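Local coordinates for protein toll-like receptor 6, Variable lymphocyte receptor B (Mus musculus, PDB 3A79) that probably senses microbial lipopeptides through the leucine-rich repeat ectodomain of a Toll-like receptor, here fused to the end of a hagfish lymphocyte receptor, at residues Thr497-Ile502 with Ser527-Asn532. Numbering follows the deposited sequence.
Sequences TSLQYI and SGVVRN
Ile502 and Val530 pair as a short parallel beta bridge, their CA atoms 5.1 Å apart. Arg531 N gives a near-straight hydrogen bond to Ile502 O (3.1 Å, 165°). Ile502 N makes a weak one back to Val529 O. Tyr501 CA and Val530 CA make CA-H...O contacts to Val529 O and Ile502 O, respectively. Among the side chains, Arg531 stacks on Tyr501. The guanidinium lies nearly flat over one face of the tyrosine ring, with the planes 21° apart and Arg531 CZ 3.8 Å from the ring centroid. This is a cation-pi stack, shifted toward the CE2 side of the ring. NH2 sits over CE2 and CZ, while NH1 lies nearer CD2. Arg531 CG stands anti to its own carbonyl carbon (chi1 -66°), which brings it 4.0 Å from Tyr501 CD2. Arg531 NH1 also gives weak hydrogen bonds to Gln500 O (3.3 Å) and, within its own segment, to Val529 O. Val529 O is thus shared by Ile502 N and NH1, both weakly. The two segments belong to the hagfish variable lymphocyte receptor part of the fusion. Residues 497-502 lead into the last short strand of the leucine-rich repeat solenoid, and 527-532 follow helix 513-525 in the C-terminal cap. The bridge therefore joins the cap to the end of the repeats. Beside it, Ile502 CG2 packs against Val529 CG1 at 3.5 Å, the two side chains crossing at a slant. Leu499 CG lies 4.3 Å from Val529 CG1. Leu499 also touches Trp522 of the cap helix. It meets Leu478 of the TLR6 part too, a contact that exists through the engineered fusion. Val530 reaches Ile523 of that helix, and its CG2 lies 4.3 Å from Ile502 CG2.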
loop_
_atom_site.group_PDB
_atom_site.type_symbol
_atom_site.label_atom_id
_atom_site.label_comp_id
_atom_site.label_asym_id
_atom_site.label_seq_id
_atom_site.Cartn_x
_atom_site.Cartn_y
_atom_site.Cartn_z
ATOM N N THR B 497 33.629 11.865 -3.097
ATOM C CA THR B 497 34.601 12.193 -4.151
ATOM C C THR B 497 34.224 11.755 -5.572
ATOM O O THR B 497 34.727 12.309 -6.559
ATOM C CB THR B 497 35.995 11.604 -3.824
ATOM O OG1 THR B 497 35.877 10.198 -3.558
ATOM C CG2 THR B 497 36.610 12.304 -2.612
ATOM N N SER B 498 33.347 10.761 -5.669
ATOM C CA SER B 498 32.989 10.158 -6.951
ATOM C C SER B 498 31.678 10.741 -7.488
ATOM O O SER B 498 31.292 10.491 -8.630
ATOM C CB SER B 498 32.899 8.634 -6.802
ATOM O OG SER B 498 33.322 7.977 -7.985
ATOM N N LEU B 499 31.006 11.526 -6.654
ATOM C CA LEU B 499 29.777 12.220 -7.033
ATOM C C LEU B 499 29.938 13.022 -8.332
ATOM O O LEU B 499 30.998 13.595 -8.581
ATOM C CB LEU B 499 29.353 13.144 -5.888
ATOM C CG LEU B 499 28.008 13.857 -5.961
ATOM C CD1 LEU B 499 26.904 12.906 -6.365
ATOM C CD2 LEU B 499 27.711 14.459 -4.614
ATOM N N GLN B 500 28.890 13.059 -9.154
ATOM C CA GLN B 500 28.922 13.796 -10.422
ATOM C C GLN B 500 27.540 14.305 -10.810
ATOM O O GLN B 500 27.392 15.205 -11.643
ATOM C CB GLN B 500 29.434 12.906 -11.546
ATOM C CG GLN B 500 30.725 12.200 -11.247
ATOM C CD GLN B 500 31.111 11.288 -12.374
ATOM O OE1 GLN B 500 30.557 11.390 -13.474
ATOM N NE2 GLN B 500 32.058 10.381 -12.117
ATOM N N TYR B 501 26.526 13.686 -10.224
ATOM C CA TYR B 501 25.152 14.071 -10.457
ATOM C C TYR B 501 24.503 14.172 -9.100
ATOM O O TYR B 501 24.780 13.369 -8.211
ATOM C CB TYR B 501 24.447 13.025 -11.308
ATOM C CG TYR B 501 24.945 12.982 -12.731
ATOM C CD1 TYR B 501 26.279 12.713 -13.014
ATOM C CD2 TYR B 501 24.081 13.211 -13.796
ATOM C CE1 TYR B 501 26.740 12.676 -14.314
ATOM C CE2 TYR B 501 24.531 13.174 -15.102
ATOM C CZ TYR B 501 25.862 12.905 -15.354
ATOM O OH TYR B 501 26.315 12.869 -16.653
ATOM N N ILE B 502 23.658 15.177 -8.929
ATOM C CA ILE B 502 22.984 15.375 -7.659
ATOM C C ILE B 502 21.776 16.248 -7.871
ATOM O O ILE B 502 21.883 17.348 -8.399
ATOM C CB ILE B 502 23.919 15.994 -6.597
ATOM C CG1 ILE B 502 23.165 16.217 -5.288
ATOM C CG2 ILE B 502 24.522 17.298 -7.095
ATOM C CD1 ILE B 502 24.071 16.289 -4.089
ATOM N N SER B 527 29.271 23.676 -9.775
ATOM C CA SER B 527 28.117 24.195 -10.501
ATOM C C SER B 527 27.569 23.179 -11.505
ATOM O O SER B 527 26.354 23.068 -11.687
ATOM C CB SER B 527 28.476 25.504 -11.216
ATOM O OG SER B 527 29.033 26.454 -10.319
ATOM N N GLY B 528 28.470 22.438 -12.146
ATOM C CA GLY B 528 28.090 21.473 -13.164
ATOM C C GLY B 528 27.494 20.191 -12.613
ATOM O O GLY B 528 26.795 19.474 -13.324
ATOM N N VAL B 529 27.766 19.908 -11.340
ATOM C CA VAL B 529 27.318 18.674 -10.689
ATOM C C VAL B 529 25.807 18.649 -10.423
ATOM O O VAL B 529 25.183 17.589 -10.453
ATOM C CB VAL B 529 28.099 18.422 -9.365
ATOM C CG1 VAL B 529 27.607 17.162 -8.667
ATOM C CG2 VAL B 529 29.599 18.334 -9.637
ATOM N N VAL B 530 25.226 19.821 -10.183
ATOM C CA VAL B 530 23.811 19.940 -9.828
ATOM C C VAL B 530 22.863 19.905 -11.038
ATOM O O VAL B 530 22.939 20.760 -11.923
ATOM C CB VAL B 530 23.554 21.240 -9.042
ATOM C CG1 VAL B 530 22.171 21.211 -8.387
ATOM C CG2 VAL B 530 24.654 21.455 -8.010
ATOM N N ARG B 531 21.961 18.926 -11.063
ATOM C CA ARG B 531 21.013 18.786 -12.161
ATOM C C ARG B 531 19.650 19.313 -11.753
ATOM O O ARG B 531 19.391 19.512 -10.569
ATOM C CB ARG B 531 20.893 17.318 -12.581
ATOM C CG ARG B 531 22.158 16.719 -13.203
ATOM C CD ARG B 531 22.783 17.676 -14.206
ATOM N NE ARG B 531 23.615 17.006 -15.204
ATOM C CZ ARG B 531 24.860 16.583 -14.989
ATOM N NH1 ARG B 531 25.426 16.735 -13.795
ATOM N NH2 ARG B 531 25.537 15.994 -15.970
ATOM N N ASN B 532 18.776 19.536 -12.730
ATOM C CA ASN B 532 17.406 19.964 -12.439
ATOM C C ASN B 532 16.355 18.857 -12.625
ATOM O O ASN B 532 16.683 17.722 -12.995
ATOM C CB ASN B 532 17.026 21.227 -13.235
ATOM C CG ASN B 532 16.766 20.949 -14.719
ATOM O OD1 ASN B 532 17.534 20.248 -15.379
ATOM N ND2 ASN B 532 15.686 21.526 -15.249
#